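Local coordinates for uncharacterized protein Atu2773 (Agrobacterium tumefaciens, PDB 2QV5) that is of unknown function, but belongs to the divergent polysaccharide deacetylase family and so probably acts on, or descends from enzymes that act on, carbohydrate, at residues Arg115-Met120 / Gly152-Leu157; Gly135-Leu138 / Ser142-Glu145; Phe158-Ser163 / Ser167-Ile172. One frame throughout, in Å; residues are numbered along the deposited sequence.

Contact 1: Arg115-Met120 / Gly152-Leu157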
ATOM      1  N   ARG A 115      -8.527 -16.347   4.893  1.00 16.73           N
ATOM      2  CA  ARG A 115      -9.052 -15.206   4.148  1.00 14.12           C
ATOM      3  C   ARG A 115      -7.925 -14.408   3.514  1.00 16.18           C
ATOM      4  O   ARG A 115      -8.034 -13.997   2.364  1.00 15.23           O
ATOM      5  CB  ARG A 115      -9.834 -14.283   5.079  1.00 20.53           C
ATOM      6  CG  ARG A 115     -11.254 -14.734   5.329  1.00 28.95           C
ATOM      7  CD  ARG A 115     -11.853 -13.976   6.481  1.00 31.02           C
ATOM      8  NE  ARG A 115     -13.202 -14.448   6.772  1.00 30.70           N
ATOM      9  CZ  ARG A 115     -13.777 -14.362   7.964  1.00 34.44           C
ATOM     10  NH1 ARG A 115     -15.006 -14.825   8.141  1.00 35.77           N
ATOM     11  NH2 ARG A 115     -13.117 -13.827   8.983  1.00 36.37           N
ATOM     12  N   LEU A 116      -6.879 -14.173   4.307  1.00 19.50           N
ATOM     13  CA  LEU A 116      -5.652 -13.501   3.879  1.00 17.95           C
ATOM     14  C   LEU A 116      -5.007 -14.208   2.698  1.00 14.19           C
ATOM     15  O   LEU A 116      -4.663 -13.580   1.699  1.00 18.34           O
ATOM     16  CB  LEU A 116      -4.661 -13.468   5.044  1.00 16.50           C
ATOM     17  CG  LEU A 116      -3.273 -12.883   4.787  1.00 14.60           C
ATOM     18  CD1 LEU A 116      -3.416 -11.411   4.384  1.00 21.11           C
ATOM     19  CD2 LEU A 116      -2.355 -13.011   5.998  1.00 15.32           C
ATOM     20  N   HIS A 117      -4.857 -15.523   2.822  1.00 17.79           N
ATOM     21  CA  HIS A 117      -4.255 -16.358   1.781  1.00 15.24           C
ATOM     22  C   HIS A 117      -5.037 -16.345   0.478  1.00 17.09           C
ATOM     23  O   HIS A 117      -4.446 -16.400  -0.603  1.00 14.96           O
ATOM     24  CB  HIS A 117      -4.094 -17.790   2.290  1.00 19.65           C
ATOM     25  CG  HIS A 117      -2.993 -17.960   3.287  1.00 17.04           C
ATOM     26  ND1 HIS A 117      -2.657 -19.186   3.819  1.00 28.45           N
ATOM     27  CD2 HIS A 117      -2.139 -17.063   3.840  1.00 20.39           C
ATOM     28  CE1 HIS A 117      -1.652 -19.038   4.663  1.00 27.16           C
ATOM     29  NE2 HIS A 117      -1.322 -17.759   4.698  1.00 25.61           N
ATOM     30  N   ARG A 118      -6.362 -16.271   0.569  1.00 15.52           N
ATOM     31  CA  ARG A 118      -7.182 -16.144  -0.622  1.00 19.80           C
ATOM     32  C   ARG A 118      -6.893 -14.842  -1.374  1.00 19.83           C
ATOM     33  O   ARG A 118      -6.765 -14.857  -2.591  1.00 16.96           O
ATOM     34  CB  ARG A 118      -8.668 -16.258  -0.277  1.00 20.42           C
ATOM     35  CG  ARG A 118      -9.097 -17.687   0.017  1.00 21.60           C
ATOM     36  CD  ARG A 118     -10.600 -17.858  -0.126  1.00 24.38           C
ATOM     37  NE  ARG A 118     -11.380 -17.242   0.955  1.00 30.75           N
ATOM     38  CZ  ARG A 118     -11.529 -17.741   2.184  1.00 30.79           C
ATOM     39  NH1 ARG A 118     -10.939 -18.876   2.546  1.00 31.96           N
ATOM     40  NH2 ARG A 118     -12.279 -17.093   3.063  1.00 31.55           N
ATOM     41  N   SER A 119      -6.770 -13.732  -0.649  1.00 19.65           N
ATOM     42  CA  SER A 119      -6.411 -12.446  -1.268  1.00 17.27           C
ATOM     43  C   SER A 119      -4.998 -12.454  -1.859  1.00 14.51           C
ATOM     44  O   SER A 119      -4.797 -11.985  -2.986  1.00 15.74           O
ATOM     45  CB  SER A 119      -6.531 -11.313  -0.259  1.00 17.65           C
ATOM     46  OG  SER A 119      -7.889 -11.030   0.030  1.00 22.64           O
ATOM     47  N   MET A 120      -4.047 -13.007  -1.098  1.00 12.03           N
ATOM     48  CA  MET A 120      -2.623 -13.092  -1.457  1.00 17.92           C
ATOM     49  C   MET A 120      -2.379 -13.777  -2.797  1.00 19.37           C
ATOM     50  O   MET A 120      -1.443 -13.450  -3.518  1.00 21.34           O
ATOM     51  CB  MET A 120      -1.834 -13.825  -0.355  1.00 15.16           C
ATOM     52  CG  MET A 120      -1.413 -12.988   0.846  1.00 19.16           C
ATOM     53  SD  MET A 120      -0.335 -13.904   1.997  1.00 11.36           S
ATOM     54  CE  MET A 120       0.145 -12.567   3.084  1.00 19.89           C
ATOM     55  N   GLY A 152       4.856 -11.108   7.825  1.00 14.34           N
ATOM     56  CA  GLY A 152       6.256 -10.909   8.170  1.00 17.78           C
ATOM     57  C   GLY A 152       7.153 -12.058   7.738  1.00 18.08           C
ATOM     58  O   GLY A 152       8.231 -11.830   7.184  1.00 16.87           O
ATOM     59  N   LYS A 153       6.681 -13.290   7.935  1.00 21.27           N
ATOM     60  CA  LYS A 153       7.475 -14.487   7.640  1.00 23.80           C
ATOM     61  C   LYS A 153       7.651 -14.759   6.142  1.00 19.94           C
ATOM     62  O   LYS A 153       8.569 -15.475   5.747  1.00 18.81           O
ATOM     63  CB  LYS A 153       6.891 -15.719   8.347  1.00 18.82           C
ATOM     64  CG  LYS A 153       5.865 -16.487   7.523  1.00 31.65           C
ATOM     65  CD  LYS A 153       5.183 -17.585   8.317  1.00 36.02           C
ATOM     66  CE  LYS A 153       4.053 -18.195   7.509  1.00 44.66           C
ATOM     67  NZ  LYS A 153       3.011 -18.757   8.415  1.00 46.91           N
ATOM     68  N   ARG A 154       6.773 -14.173   5.323  1.00 15.05           N
ATOM     69  CA  ARG A 154       6.801 -14.344   3.869  1.00 14.21           C
ATOM     70  C   ARG A 154       7.637 -13.291   3.178  1.00 11.53           C
ATOM     71  O   ARG A 154       7.648 -13.218   1.949  1.00 11.52           O
ATOM     72  CB  ARG A 154       5.390 -14.287   3.302  1.00 12.55           C
ATOM     73  CG  ARG A 154       4.558 -15.414   3.811  1.00 13.56           C
ATOM     74  CD  ARG A 154       3.134 -15.334   3.312  1.00 25.76           C
ATOM     75  NE  ARG A 154       2.399 -16.420   3.932  1.00 27.50           N
ATOM     76  CZ  ARG A 154       2.421 -17.681   3.518  1.00 26.66           C
ATOM     77  NH1 ARG A 154       3.122 -18.050   2.444  1.00 15.54           N
ATOM     78  NH2 ARG A 154       1.727 -18.581   4.183  1.00 22.88           N
ATOM     79  N   GLY A 155       8.326 -12.473   3.962  1.00 12.80           N
ATOM     80  CA  GLY A 155       9.246 -11.495   3.402  1.00 11.90           C
ATOM     81  C   GLY A 155       8.554 -10.292   2.788  1.00 12.97           C
ATOM     82  O   GLY A 155       9.108  -9.638   1.901  1.00 15.01           O
ATOM     83  N   LEU A 156       7.347  -9.999   3.259  1.00  9.75           N
ATOM     84  CA  LEU A 156       6.569  -8.871   2.777  1.00  9.45           C
ATOM     85  C   LEU A 156       6.591  -7.737   3.800  1.00 12.45           C
ATOM     86  O   LEU A 156       6.683  -7.979   5.016  1.00 17.33           O
ATOM     87  CB  LEU A 156       5.105  -9.288   2.546  1.00  8.55           C
ATOM     88  CG  LEU A 156       4.785 -10.380   1.523  1.00 10.61           C
ATOM     89  CD1 LEU A 156       3.423 -11.024   1.813  1.00 13.44           C
ATOM     90  CD2 LEU A 156       4.821  -9.794   0.118  1.00  9.71           C
ATOM     91  N   LEU A 157       6.489  -6.504   3.305  1.00 12.12           N
ATOM     92  CA  LEU A 157       6.358  -5.338   4.174  1.00 11.01           C
ATOM     93  C   LEU A 157       4.890  -5.092   4.456  1.00  9.87           C
ATOM     94  O   LEU A 157       4.043  -5.531   3.690  1.00 12.42           O
ATOM     95  CB  LEU A 157       6.979  -4.100   3.516  1.00 10.32           C
ATOM     96  CG  LEU A 157       6.362  -3.485   2.251  1.00 15.08           C
ATOM     97  CD1 LEU A 157       5.268  -2.466   2.558  1.00 10.47           C
ATOM     98  CD2 LEU A 157       7.478  -2.802   1.529  1.00  8.98           C
TER

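Contact 2: Gly135-Leu138 / Ser142-Glu145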
ATOM      1  N   GLY A 135     -10.416  -0.096  10.768  1.00 19.23           N
ATOM      2  CA  GLY A 135     -10.569   0.673  12.005  1.00 23.40           C
ATOM      3  C   GLY A 135     -10.739  -0.169  13.257  1.00 25.92           C
ATOM      4  O   GLY A 135     -10.080   0.075  14.273  1.00 32.54           O
ATOM      5  N   ARG A 136     -11.618  -1.164  13.179  1.00 26.70           N
ATOM      6  CA  ARG A 136     -11.831  -2.115  14.270  1.00 29.42           C
ATOM      7  C   ARG A 136     -10.674  -3.111  14.381  1.00 30.33           C
ATOM      8  O   ARG A 136     -10.142  -3.314  15.473  1.00 27.95           O
ATOM      9  CB  ARG A 136     -13.175  -2.842  14.086  1.00 33.95           C
ATOM     10  CG  ARG A 136     -13.482  -3.990  15.070  1.00 42.90           C
ATOM     11  CD  ARG A 136     -13.801  -3.508  16.489  1.00 53.47           C
ATOM     12  NE  ARG A 136     -14.884  -2.523  16.532  1.00 59.47           N
ATOM     13  CZ  ARG A 136     -16.143  -2.784  16.883  1.00 60.63           C
ATOM     14  NH1 ARG A 136     -16.511  -4.012  17.230  1.00 60.88           N
ATOM     15  NH2 ARG A 136     -17.039  -1.806  16.883  1.00 56.76           N
ATOM     16  N   PHE A 137     -10.280  -3.700  13.249  1.00 27.69           N
ATOM     17  CA  PHE A 137      -9.279  -4.772  13.209  1.00 27.82           C
ATOM     18  C   PHE A 137      -7.891  -4.375  13.735  1.00 26.70           C
ATOM     19  O   PHE A 137      -7.267  -5.134  14.488  1.00 24.61           O
ATOM     20  CB  PHE A 137      -9.155  -5.337  11.789  1.00 27.87           C
ATOM     21  CG  PHE A 137      -8.487  -6.685  11.724  1.00 23.65           C
ATOM     22  CD1 PHE A 137      -9.237  -7.846  11.844  1.00 27.50           C
ATOM     23  CD2 PHE A 137      -7.112  -6.793  11.538  1.00 24.05           C
ATOM     24  CE1 PHE A 137      -8.630  -9.092  11.791  1.00 23.69           C
ATOM     25  CE2 PHE A 137      -6.498  -8.036  11.479  1.00 19.55           C
ATOM     26  CZ  PHE A 137      -7.255  -9.185  11.599  1.00 24.43           C
ATOM     27  N   LEU A 138      -7.426  -3.189  13.349  1.00 22.90           N
ATOM     28  CA  LEU A 138      -6.070  -2.736  13.668  1.00 19.85           C
ATOM     29  C   LEU A 138      -5.843  -2.424  15.142  1.00 19.87           C
ATOM     30  O   LEU A 138      -4.706  -2.448  15.610  1.00 18.25           O
ATOM     31  CB  LEU A 138      -5.665  -1.542  12.779  1.00 23.79           C
ATOM     32  CG  LEU A 138      -5.542  -1.828  11.272  1.00 15.14           C
ATOM     33  CD1 LEU A 138      -5.531  -0.523  10.454  1.00 24.08           C
ATOM     34  CD2 LEU A 138      -4.340  -2.737  10.922  1.00 16.32           C
ATOM     35  N   SER A 142      -4.923  -9.359  19.455  1.00 24.88           N
ATOM     36  CA  SER A 142      -5.151 -10.779  19.204  1.00 26.65           C
ATOM     37  C   SER A 142      -5.561 -11.089  17.764  1.00 26.11           C
ATOM     38  O   SER A 142      -5.353 -12.200  17.292  1.00 26.31           O
ATOM     39  CB  SER A 142      -6.200 -11.324  20.173  1.00 21.24           C
ATOM     40  OG  SER A 142      -7.487 -10.807  19.887  1.00 30.65           O
ATOM     41  N   ALA A 143      -6.148 -10.110  17.074  1.00 28.49           N
ATOM     42  CA  ALA A 143      -6.559 -10.278  15.681  1.00 22.52           C
ATOM     43  C   ALA A 143      -5.429  -9.912  14.716  1.00 20.75           C
ATOM     44  O   ALA A 143      -5.176 -10.620  13.729  1.00 22.96           O
ATOM     45  CB  ALA A 143      -7.785  -9.434  15.396  1.00 19.94           C
ATOM     46  N   LEU A 144      -4.750  -8.809  15.014  1.00 20.09           N
ATOM     47  CA  LEU A 144      -3.703  -8.291  14.142  1.00 23.87           C
ATOM     48  C   LEU A 144      -2.372  -9.060  14.214  1.00 21.54           C
ATOM     49  O   LEU A 144      -1.703  -9.232  13.187  1.00 28.86           O
ATOM     50  CB  LEU A 144      -3.490  -6.792  14.393  1.00 23.50           C
ATOM     51  CG  LEU A 144      -2.556  -6.042  13.433  1.00 23.70           C
ATOM     52  CD1 LEU A 144      -2.997  -6.202  11.968  1.00 20.85           C
ATOM     53  CD2 LEU A 144      -2.466  -4.575  13.827  1.00 24.39           C
ATOM     54  N   GLU A 145      -1.992  -9.524  15.406  1.00 23.64           N
ATOM     55  CA  GLU A 145      -0.725 -10.244  15.572  1.00 24.98           C
ATOM     56  C   GLU A 145      -0.504 -11.501  14.676  1.00 22.41           C
ATOM     57  O   GLU A 145       0.549 -11.582  14.033  1.00 18.01           O
ATOM     58  CB  GLU A 145      -0.398 -10.520  17.048  1.00 26.97           C
ATOM     59  CG  GLU A 145       1.078 -10.815  17.298  1.00 22.83           C
ATOM     60  CD  GLU A 145       1.366 -11.321  18.709  1.00 36.26           C
ATOM     61  OE1 GLU A 145       0.697 -10.881  19.675  1.00 39.64           O
ATOM     62  OE2 GLU A 145       2.286 -12.156  18.852  1.00 40.30           O
TER

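Contact 3: Phe158-Ser163 / Ser167-Ile172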
ATOM      1  N   PHE A 158       4.600  -4.387   5.548  1.00 12.63           N
ATOM      2  CA  PHE A 158       3.229  -3.993   5.913  1.00 11.44           C
ATOM      3  C   PHE A 158       3.153  -2.463   5.935  1.00 11.09           C
ATOM      4  O   PHE A 158       3.835  -1.801   6.723  1.00 12.65           O
ATOM      5  CB  PHE A 158       2.875  -4.586   7.296  1.00 19.32           C
ATOM      6  CG  PHE A 158       1.439  -4.373   7.723  1.00 20.42           C
ATOM      7  CD1 PHE A 158       0.499  -5.388   7.567  1.00 29.60           C
ATOM      8  CD2 PHE A 158       1.036  -3.179   8.317  1.00 26.44           C
ATOM      9  CE1 PHE A 158      -0.828  -5.207   7.964  1.00 38.73           C
ATOM     10  CE2 PHE A 158      -0.287  -2.983   8.711  1.00 20.34           C
ATOM     11  CZ  PHE A 158      -1.219  -3.998   8.541  1.00 27.39           C
ATOM     12  N   LEU A 159       2.327  -1.893   5.072  1.00 11.67           N
ATOM     13  CA  LEU A 159       2.105  -0.456   5.073  1.00 11.95           C
ATOM     14  C   LEU A 159       0.747  -0.172   5.720  1.00 16.05           C
ATOM     15  O   LEU A 159      -0.295  -0.632   5.258  1.00 19.55           O
ATOM     16  CB  LEU A 159       2.189   0.110   3.642  1.00  9.82           C
ATOM     17  CG  LEU A 159       1.937   1.617   3.501  1.00  7.88           C
ATOM     18  CD1 LEU A 159       3.076   2.445   4.098  1.00  9.23           C
ATOM     19  CD2 LEU A 159       1.707   1.994   2.065  1.00 14.30           C
ATOM     20  N   ASP A 160       0.768   0.559   6.820  1.00 15.05           N
ATOM     21  CA  ASP A 160      -0.463   0.938   7.491  1.00 15.52           C
ATOM     22  C   ASP A 160      -0.826   2.327   6.970  1.00 16.87           C
ATOM     23  O   ASP A 160       0.003   3.244   6.986  1.00 17.16           O
ATOM     24  CB  ASP A 160      -0.229   0.903   9.012  1.00 10.79           C
ATOM     25  CG  ASP A 160      -1.511   1.093   9.834  1.00 28.30           C
ATOM     26  OD1 ASP A 160      -2.310   2.013   9.552  1.00 22.02           O
ATOM     27  OD2 ASP A 160      -1.696   0.328  10.808  1.00 22.65           O
ATOM     28  N   ASP A 161      -2.057   2.501   6.495  1.00 18.36           N
ATOM     29  CA  ASP A 161      -2.426   3.786   5.864  1.00 20.45           C
ATOM     30  C   ASP A 161      -2.594   4.976   6.840  1.00 17.71           C
ATOM     31  O   ASP A 161      -2.739   6.122   6.414  1.00 24.34           O
ATOM     32  CB  ASP A 161      -3.636   3.628   4.928  1.00 16.03           C
ATOM     33  CG  ASP A 161      -4.959   3.502   5.667  1.00 22.24           C
ATOM     34  OD1 ASP A 161      -4.973   3.273   6.891  1.00 25.38           O
ATOM     35  OD2 ASP A 161      -6.005   3.612   4.992  1.00 27.54           O
ATOM     36  N   GLY A 162      -2.603   4.676   8.137  1.00 23.65           N
ATOM     37  CA  GLY A 162      -2.639   5.694   9.186  1.00 26.44           C
ATOM     38  C   GLY A 162      -4.017   6.245   9.498  1.00 29.58           C
ATOM     39  O   GLY A 162      -4.141   7.189  10.280  1.00 30.07           O
ATOM     40  N   SER A 163      -5.054   5.657   8.902  1.00 30.75           N
ATOM     41  CA  SER A 163      -6.430   6.119   9.099  1.00 31.79           C
ATOM     42  C   SER A 163      -7.013   5.831  10.489  1.00 35.63           C
ATOM     43  O   SER A 163      -8.030   6.412  10.869  1.00 35.05           O
ATOM     44  CB  SER A 163      -7.351   5.585   7.999  1.00 34.80           C
ATOM     45  OG  SER A 163      -7.239   4.183   7.839  1.00 31.45           O
ATOM     46  N   SER A 167      -4.279   2.194  15.912  1.00 28.52           N
ATOM     47  CA  SER A 167      -3.686   1.031  15.243  1.00 22.75           C
ATOM     48  C   SER A 167      -2.462   0.513  15.986  1.00 21.44           C
ATOM     49  O   SER A 167      -1.611   1.285  16.438  1.00 24.48           O
ATOM     50  CB  SER A 167      -3.317   1.353  13.794  1.00 24.91           C
ATOM     51  OG  SER A 167      -2.552   0.299  13.233  1.00 22.10           O
ATOM     52  N   LEU A 168      -2.396  -0.806  16.099  1.00 19.64           N
ATOM     53  CA  LEU A 168      -1.368  -1.490  16.864  1.00 19.24           C
ATOM     54  C   LEU A 168      -0.276  -2.072  15.990  1.00 21.28           C
ATOM     55  O   LEU A 168       0.597  -2.768  16.491  1.00 22.52           O
ATOM     56  CB  LEU A 168      -2.005  -2.613  17.686  1.00 18.78           C
ATOM     57  CG  LEU A 168      -2.844  -2.184  18.887  1.00 20.17           C
ATOM     58  CD1 LEU A 168      -3.527  -3.388  19.481  1.00 22.34           C
ATOM     59  CD2 LEU A 168      -1.965  -1.486  19.932  1.00 25.15           C
ATOM     60  N   SER A 169      -0.318  -1.772  14.693  1.00 21.87           N
ATOM     61  CA  SER A 169       0.602  -2.383  13.727  1.00 19.57           C
ATOM     62  C   SER A 169       2.061  -1.978  13.916  1.00 22.99           C
ATOM     63  O   SER A 169       2.961  -2.773  13.637  1.00 19.95           O
ATOM     64  CB  SER A 169       0.140  -2.129  12.288  1.00 20.40           C
ATOM     65  OG  SER A 169       0.422  -0.802  11.878  1.00 19.81           O
ATOM     66  N   GLY A 170       2.290  -0.751  14.388  1.00 19.20           N
ATOM     67  CA  GLY A 170       3.648  -0.268  14.651  1.00 23.62           C
ATOM     68  C   GLY A 170       4.308  -0.983  15.814  1.00 20.47           C
ATOM     69  O   GLY A 170       5.473  -1.394  15.730  1.00 24.76           O
ATOM     70  N   GLY A 171       3.557  -1.126  16.900  1.00 22.83           N
ATOM     71  CA  GLY A 171       4.028  -1.827  18.091  1.00 26.74           C
ATOM     72  C   GLY A 171       4.213  -3.321  17.877  1.00 27.20           C
ATOM     73  O   GLY A 171       5.220  -3.882  18.315  1.00 30.55           O
ATOM     74  N   ILE A 172       3.239  -3.962  17.222  1.00 24.14           N
ATOM     75  CA  ILE A 172       3.310  -5.402  16.915  1.00 26.69           C
ATOM     76  C   ILE A 172       4.519  -5.745  16.031  1.00 25.36           C
ATOM     77  O   ILE A 172       5.257  -6.690  16.323  1.00 22.08           O
ATOM     78  CB  ILE A 172       1.982  -5.947  16.303  1.00 25.59           C
ATOM     79  CG1 ILE A 172       0.869  -5.963  17.357  1.00 27.09           C
ATOM     80  CG2 ILE A 172       2.169  -7.361  15.748  1.00 21.20           C
ATOM     81  CD1 ILE A 172      -0.515  -6.256  16.788  1.00 23.12           C
TER

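Contact 1: Arg115-Met120 / Gly152-Leu157
R154 reaches from the turn after helix 141-153 to H117 and M120 on the last turn of helix 109-120. These are two neighbouring outer helices of a parallel beta/alpha barrel, and strand 128-131 comes between them in the chain.

R154 holds CG anti to its carbonyl carbon (chi1 -64°) and runs extended as far as NE, a long reach suited to backbones whose nearest CA atoms, those of M120 and R154, are 10.9 Å apart. Its aliphatic part lies against the thioether, with CD 4.0 Å from SD of M120. Farther out, its guanidinium plane stands 84° to the imidazole plane of H117, and NH2 comes within 3.2 Å of H117 NE2. The two groups share D150: one carboxylate oxygen forms a salt bridge with R154 NE, while the other is hydrogen-bonded to H117 NE2. NH1 of the arginine is turned to a third partner, the backbone oxygen of P7. Arginine thus suits a buried place that needs both an apolar shaft and several directed N-H groups.

G155 lets the chain turn from helix toward strand, its phi of 76° being easy for a residue without CB. L156 then points its side chain at helix 109-120, where M120 meets it. Unbranched and extended, the methionine can lay its end against both residues: SD touches the arginine shaft, and the terminal methyl CE rests 3.8 Å from CD1 of L156.

Contact 2: Gly135-Leu138 / Ser142-Glu145
F137 and L138 run beside A143 and L144, with CA atoms 6.6 Å apart for F137 and A143 and 6.1 Å for L138 and L144. The residues 135-138 have helical backbone angles without the regular helix bonds, and helix 141-153 starts three residues later. The close approach therefore brings the loop that leaves strand 128-131 back against the first turn of the helix that follows it, a local packing within the beta/alpha barrel.

With CG anti to the backbone N (chi1 -162°), the ring of F137 swings out to the helix. The methyl of A143 sits over one face of it as a CH-pi contact, CB lying 4.0 Å from the ring centroid and 24° off the normal, displaced toward CE1 and CZ. Alanine fits here because its single methyl is small enough for the ring to approach the helix closely. The far end of the ring reaches the helix backbone too: CZ is 3.3 Å from the carbonyl O of A143, and CE2 passes the CA of L144.

L144 lies next to both loop residues, and its forked end can serve two neighbours. Both methyls meet L138 CD2, each at 3.9 Å; CD1 also touches F137 CE2, while CD2 lies 3.6 Å from the carbonyl O of L138. L88, at the end of strand 82-88, backs F137 and L138, and I172 of helix 169-176 meets L144.

Because the side chains meet through carbon alone, the fit depends on shape and on exclusion of water, and the CH-pi contact probably adds a mild preference for the way the ring is turned.

Contact 3: Phe158-Ser163 / Ser167-Ile172
D160, S167 and S169 meet within the beta-alpha-beta unit made of strand 157-160, helix 169-176 and strand 180-186, where the first strand ends and its crossover helix begins. Both serine hydroxyls donate to the same carboxylate oxygen, D160 OD2. S167 OG lies 2.6 Å from OD2 on the syn side and S169 OG 2.6 Å from it on the anti side, each somewhat over 20° out of the carboxylate plane. The aspartate holds CG anti to the backbone N (chi1 -172°), which directs the group across to the helix start. Serine suits both places, since its short arm keeps the hydroxyl close to the backbone beside a buried acid.

In a parallel beta/alpha barrel this is the C-terminal end of the strand, the end where such folds usually carry their active sites. The other oxygen of D160, OD1, uses its anti lone pair to accept from G162 N at 3.0 Å, an Asx turn that bends the chain as it leaves the sheet. A second, overlapping Asx turn has D161 OD1 accepting from S163 N, and S163 OG joins it from the same face of the carboxylate plane.

On the helix side L168 holds the N-cap position, and S169 N makes a weak bond of 3.4 Å to S167 OG. Q180 of strand 180-186 is a second polar partner of S169 OG. Beside this polar group, toward the start of the strand, F158 brings apolar bulk, its CE2 lying 3.7 Å from S169 CB.

How the contacts relate
All three contacts are largely buried and gather round helix 141-153 and strand 157-160. Contact 2 uses the first turn of that helix and contact 1 its far end; along the chain, contact 2 is nested in the loop that contact 1 closes. Contact 3 takes up the strand directly where contact 1 leaves it. Contacts 2 and 3 touch, with L138 O probably hydrogen-bonded to L168 N (2.9 Å) and L144 CD2 packed on S169 N, whereas contacts 1 and 2 stay about 7 Å apart at their nearest atoms. Contact 2, loop against helix start, is apolar; contact 1, between outer helices, mixes apolar packing with charged groups; contact 3, at the C-terminal end of a barrel strand, centres on one carboxylate.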